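Local coordinates for putative chitobiase (Bacteroides thetaiotaomicron, PDB 3HNM), which is of unknown function but has an F5/8 type C (discoidin-like) beta-sandwich domain that binds a magnesium ion and may bind carbohydrate, at residues D22-C27 and P64-F69; A99-A104 and R140-D145. One frame throughout, in Å; residues are numbered along the deposited sequence.

Contact 1. Residues D22-C27 and P64-F69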
# COMPACT_ATOMS: atom_id res chain seq x y z
N ASP A 22 7.97 1.14 -8.17
CA ASP A 22 8.22 -0.28 -8.41
C ASP A 22 7.20 -1.22 -7.78
O ASP A 22 6.70 -0.98 -6.68
CB ASP A 22 9.63 -0.65 -7.95
CG ASP A 22 9.93 -2.11 -8.17
OD1 ASP A 22 9.31 -2.71 -9.06
OD2 ASP A 22 10.80 -2.66 -7.48
N PHE A 23 6.88 -2.29 -8.50
CA PHE A 23 5.95 -3.28 -8.01
C PHE A 23 6.19 -4.60 -8.75
O PHE A 23 6.98 -4.64 -9.70
CB PHE A 23 4.50 -2.78 -8.18
CG PHE A 23 4.10 -2.53 -9.61
CD1 PHE A 23 3.64 -3.57 -10.41
CD2 PHE A 23 4.20 -1.26 -10.17
CE1 PHE A 23 3.29 -3.36 -11.74
CE2 PHE A 23 3.85 -1.03 -11.50
CZ PHE A 23 3.39 -2.09 -12.28
N ASN A 24 5.52 -5.66 -8.32
CA ASN A 24 5.70 -6.96 -8.97
C ASN A 24 4.38 -7.61 -9.38
O ASN A 24 4.38 -8.69 -9.98
CB ASN A 24 6.49 -7.91 -8.05
CG ASN A 24 5.62 -8.57 -6.98
OD1 ASN A 24 4.70 -7.95 -6.45
ND2 ASN A 24 5.93 -9.80 -6.64
N ASN A 25 3.25 -6.97 -9.08
CA ASN A 25 1.96 -7.57 -9.43
C ASN A 25 0.80 -6.58 -9.55
O ASN A 25 0.48 -5.84 -8.61
CB ASN A 25 1.66 -8.68 -8.41
CG ASN A 25 0.40 -9.47 -8.73
OD1 ASN A 25 -0.69 -8.95 -8.61
ND2 ASN A 25 0.56 -10.73 -9.14
N CYS A 26 0.17 -6.57 -10.72
CA CYS A 26 -0.99 -5.73 -11.01
C CYS A 26 -1.78 -6.38 -12.15
O CYS A 26 -1.27 -7.26 -12.84
CB CYS A 26 -0.56 -4.31 -11.43
SG CYS A 26 -1.95 -3.11 -11.57
N CYS A 27 -3.02 -5.97 -12.35
CA CYS A 27 -3.83 -6.54 -13.41
C CYS A 27 -3.47 -5.93 -14.76
O CYS A 27 -3.75 -6.52 -15.80
CB CYS A 27 -5.30 -6.29 -13.11
SG CYS A 27 -5.70 -4.54 -13.12
N PRO A 64 4.72 -13.25 -2.33
CA PRO A 64 4.26 -11.92 -1.95
C PRO A 64 4.27 -10.86 -3.04
O PRO A 64 5.06 -10.91 -3.99
CB PRO A 64 5.23 -11.55 -0.86
CG PRO A 64 6.50 -11.99 -1.49
CD PRO A 64 6.16 -13.37 -2.05
N TYR A 65 3.40 -9.88 -2.83
CA TYR A 65 3.22 -8.73 -3.70
C TYR A 65 3.83 -7.55 -2.97
O TYR A 65 3.58 -7.38 -1.78
CB TYR A 65 1.74 -8.47 -3.90
CG TYR A 65 0.97 -9.63 -4.46
CD1 TYR A 65 1.60 -10.56 -5.29
CD2 TYR A 65 -0.41 -9.72 -4.28
CE1 TYR A 65 0.86 -11.53 -5.95
CE2 TYR A 65 -1.15 -10.69 -4.94
CZ TYR A 65 -0.51 -11.59 -5.78
OH TYR A 65 -1.24 -12.49 -6.51
N TYR A 66 4.60 -6.73 -3.66
CA TYR A 66 5.23 -5.59 -3.01
C TYR A 66 5.15 -4.35 -3.85
O TYR A 66 4.91 -4.41 -5.05
CB TYR A 66 6.68 -5.91 -2.71
CG TYR A 66 7.56 -5.81 -3.91
CD1 TYR A 66 8.08 -4.60 -4.31
CD2 TYR A 66 7.86 -6.94 -4.66
CE1 TYR A 66 8.91 -4.50 -5.43
CE2 TYR A 66 8.68 -6.86 -5.78
CZ TYR A 66 9.21 -5.64 -6.16
OH TYR A 66 10.04 -5.56 -7.26
N PHE A 67 5.36 -3.21 -3.22
CA PHE A 67 5.28 -1.94 -3.91
C PHE A 67 6.33 -1.05 -3.32
O PHE A 67 6.61 -1.15 -2.13
CB PHE A 67 3.93 -1.32 -3.67
CG PHE A 67 2.78 -2.16 -4.10
CD1 PHE A 67 2.32 -2.08 -5.40
CD2 PHE A 67 2.11 -2.96 -3.18
CE1 PHE A 67 1.19 -2.78 -5.79
CE2 PHE A 67 0.97 -3.67 -3.56
CZ PHE A 67 0.51 -3.58 -4.86
N VAL A 68 6.89 -0.16 -4.12
CA VAL A 68 7.92 0.75 -3.63
C VAL A 68 7.49 2.18 -3.93
O VAL A 68 7.67 2.67 -5.04
CB VAL A 68 9.26 0.47 -4.33
CG1 VAL A 68 10.35 1.34 -3.73
CG2 VAL A 68 9.59 -1.01 -4.22
N PHE A 69 6.93 2.84 -2.93
CA PHE A 69 6.46 4.21 -3.10
C PHE A 69 7.56 5.23 -2.97
O PHE A 69 8.36 5.16 -2.05
CB PHE A 69 5.40 4.49 -2.07
CG PHE A 69 4.31 3.47 -2.04
CD1 PHE A 69 3.39 3.41 -3.07
CD2 PHE A 69 4.22 2.56 -1.00
CE1 PHE A 69 2.38 2.46 -3.06
CE2 PHE A 69 3.21 1.60 -0.97
CZ PHE A 69 2.29 1.55 -2.00
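Asp22 and Tyr66 meet through their polar ends: the Tyr66 hydroxyl donates to Asp22 OD2 on its syn side, with OH and OD2 3.0 Å apart and the carboxylate almost perpendicular to the ring. Asp22 CG lies anti to its backbone N (chi1 180°), on the side where the carboxylate meets the hydroxyl. Tyrosine suits its place by joining this hydroxyl to a broad ring, whose CE2 is 3.3 Å from Asn24 CB. Asn24, just past strand 20-23, offers both an acceptor and a donor: Tyr66 N, 3.0 Å from Asn24 OD1, stands 49° out of the amide plane, whereas ND2 meets Pro64 O in that oxygen's carbonyl plane. The Asn25 amide stacks on Tyr65, CG over the face toward the rim at CE1 and CB making a CH-pi contact; Asn25 OD1 bonds to Arg56 N and Tyr65 OH to Glu61 O. Within the strand, Val68 N donates to Asp22 O, and Phe23 CB packs on Phe67 CD1, whose ring meets Trp53 edge-to-face. An alanine at Tyr66 would probably leave the Asp22 carboxylate without its hydroxyl donor and uncover the Asn24 methylene. Asn24 alone thus extends the pairing by side chain beyond the strand end, flanked by the Asp22-Tyr66 and Asn25-Tyr65 side-chain contacts.

Contact 2. Residues A99-A104 and R140-D145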
# COMPACT_ATOMS: atom_id res chain seq x y z
N ALA A 99 -1.62 -10.61 6.12
CA ALA A 99 -0.38 -10.45 6.85
C ALA A 99 0.66 -9.87 5.92
O ALA A 99 0.53 -9.95 4.70
CB ALA A 99 0.09 -11.79 7.41
N GLY A 100 1.69 -9.28 6.51
CA GLY A 100 2.75 -8.68 5.71
C GLY A 100 3.54 -7.68 6.52
O GLY A 100 3.40 -7.62 7.74
N TYR A 101 4.37 -6.89 5.85
CA TYR A 101 5.20 -5.91 6.52
C TYR A 101 5.52 -4.74 5.59
O TYR A 101 5.16 -4.77 4.42
CB TYR A 101 6.49 -6.59 6.96
CG TYR A 101 7.31 -7.13 5.82
CD1 TYR A 101 6.98 -8.34 5.18
CD2 TYR A 101 8.42 -6.43 5.35
CE1 TYR A 101 7.75 -8.81 4.11
CE2 TYR A 101 9.18 -6.89 4.30
CZ TYR A 101 8.85 -8.07 3.69
OH TYR A 101 9.63 -8.49 2.65
N VAL A 102 6.18 -3.72 6.13
CA VAL A 102 6.54 -2.53 5.36
C VAL A 102 7.97 -2.16 5.73
O VAL A 102 8.30 -2.12 6.91
CB VAL A 102 5.56 -1.35 5.70
CG1 VAL A 102 5.43 -1.20 7.19
CG2 VAL A 102 6.02 -0.06 5.05
N GLU A 103 8.81 -1.92 4.73
CA GLU A 103 10.21 -1.55 4.97
C GLU A 103 10.34 -0.05 4.68
O GLU A 103 9.34 0.57 4.32
CB GLU A 103 11.17 -2.35 4.05
CG GLU A 103 11.04 -3.89 4.09
CD GLU A 103 11.92 -4.60 3.05
OE1 GLU A 103 11.86 -5.86 2.91
OE2 GLU A 103 12.68 -3.90 2.35
N ALA A 104 11.53 0.53 4.85
CA ALA A 104 11.78 1.96 4.59
C ALA A 104 13.23 2.14 4.19
O ALA A 104 14.11 1.45 4.71
CB ALA A 104 11.46 2.81 5.82
N ARG A 140 8.32 0.53 1.24
CA ARG A 140 8.13 -0.73 0.56
C ARG A 140 7.08 -1.54 1.30
O ARG A 140 7.32 -2.02 2.39
CB ARG A 140 9.45 -1.49 0.48
CG ARG A 140 9.33 -2.77 -0.29
CD ARG A 140 10.51 -2.95 -1.19
NE ARG A 140 11.60 -3.64 -0.52
CZ ARG A 140 12.83 -3.70 -1.00
NH1 ARG A 140 13.15 -3.11 -2.15
NH2 ARG A 140 13.76 -4.36 -0.32
N PHE A 141 5.91 -1.64 0.70
CA PHE A 141 4.80 -2.37 1.30
C PHE A 141 4.84 -3.79 0.72
O PHE A 141 5.20 -3.98 -0.44
CB PHE A 141 3.51 -1.63 0.97
CG PHE A 141 2.31 -2.20 1.63
CD1 PHE A 141 2.27 -2.39 3.00
CD2 PHE A 141 1.23 -2.62 0.86
CE1 PHE A 141 1.18 -3.00 3.60
CE2 PHE A 141 0.14 -3.23 1.44
CZ PHE A 141 0.11 -3.43 2.82
N VAL A 142 4.51 -4.79 1.53
CA VAL A 142 4.56 -6.18 1.07
C VAL A 142 3.42 -7.03 1.63
O VAL A 142 3.26 -7.11 2.84
CB VAL A 142 5.93 -6.85 1.45
CG1 VAL A 142 5.94 -8.30 1.04
CG2 VAL A 142 7.10 -6.11 0.79
N ILE A 143 2.63 -7.65 0.76
CA ILE A 143 1.53 -8.51 1.19
C ILE A 143 2.13 -9.91 1.19
O ILE A 143 2.68 -10.35 0.18
CB ILE A 143 0.34 -8.54 0.17
CG1 ILE A 143 -0.00 -7.13 -0.32
CG2 ILE A 143 -0.87 -9.22 0.82
CD1 ILE A 143 -0.86 -6.34 0.60
N THR A 144 2.05 -10.60 2.32
CA THR A 144 2.62 -11.94 2.39
C THR A 144 1.55 -13.02 2.49
O THR A 144 1.75 -14.13 2.00
CB THR A 144 3.58 -12.10 3.55
OG1 THR A 144 2.95 -11.65 4.76
CG2 THR A 144 4.83 -11.30 3.28
N ASP A 145 0.43 -12.72 3.13
CA ASP A 145 -0.62 -13.72 3.17
C ASP A 145 -1.94 -13.05 2.87
O ASP A 145 -2.15 -11.90 3.22
CB ASP A 145 -0.67 -14.46 4.49
CG ASP A 145 -1.32 -15.82 4.34
OD1 ASP A 145 -1.00 -16.49 3.33
OD2 ASP A 145 -2.13 -16.23 5.21
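Ala99 O gathers the backbone amides of Thr144 and Asp145, the signature of a classic beta bulge. Thr144 N lies 2.9 Å from Ala99 O, and Asp145 N reaches the same oxygen from the same face of its carbonyl plane. Ala99 N returns a bond to Asp145 O. Beyond the bulge, regular antiparallel pairing resumes, with Tyr101 and Val142, then Glu103 and Arg140, as hydrogen-bonded pairs. Gly100 sits between, at backbone angles that would jam a CB against the carbonyl O of Ala99; separately, a CB there would collide with Val142 O.

Apolar contacts divide between the two faces of the sheet. On one, the Tyr101 ring lies alongside Val142, whose CB stands over a ring face at 4.0 Å from the centroid, a CH-pi contact, while Thr144 CG2 approaches the ring edge. Tyr101 CG sits between backbone N and carbonyl carbon (chi1 62°), which starts the ring off beside Val142. On the other face Val102 CB approaches the edge of the Phe141 ring. Phenylalanine, flat and wholly apolar, suits this buried place among Trp117, on which it stacks, Phe80 and Phe82.

The charged pair is Glu103 and Arg140, side by side and pointing the same way. They form a salt bridge in which Glu103 OE2 meets both NH2 and NE of Arg140 through weak, bent hydrogen bonds, OE2 to NH2 being 2.9 Å. Glu103 is extended beyond CG, whereas Arg140 bends at chi2 and chi3. On this partly exposed face of the strand pair the opposite charges probably offset each other, with Trp111 as a cation-pi partner of the guanidinium and Lys113 similarly placed against Tyr101, while the other face turns apolar groups into the sandwich core.

Contacts 1 and 2 lie in one five-stranded antiparallel sheet, their centres about 10 Å apart. The order across it is 20-23, 65-71, 138-146, 100-105 and 111-115, so contact 1 joins an outermost strand to its neighbour and contact 2 joins the next two. Strands 65-71 and 138-146 link them directly, through probable hydrogen bonds from Ile143 N to Tyr65 O and from Phe67 N to Phe141 O. Along the chain contact 1 closes before contact 2 opens. In this F5/8 type C domain the two pairings, bridged in this way, tie four of the five strands into a continuous sheet, bringing the early 20-23 and 65-71 together with the later 100-105 and 138-146.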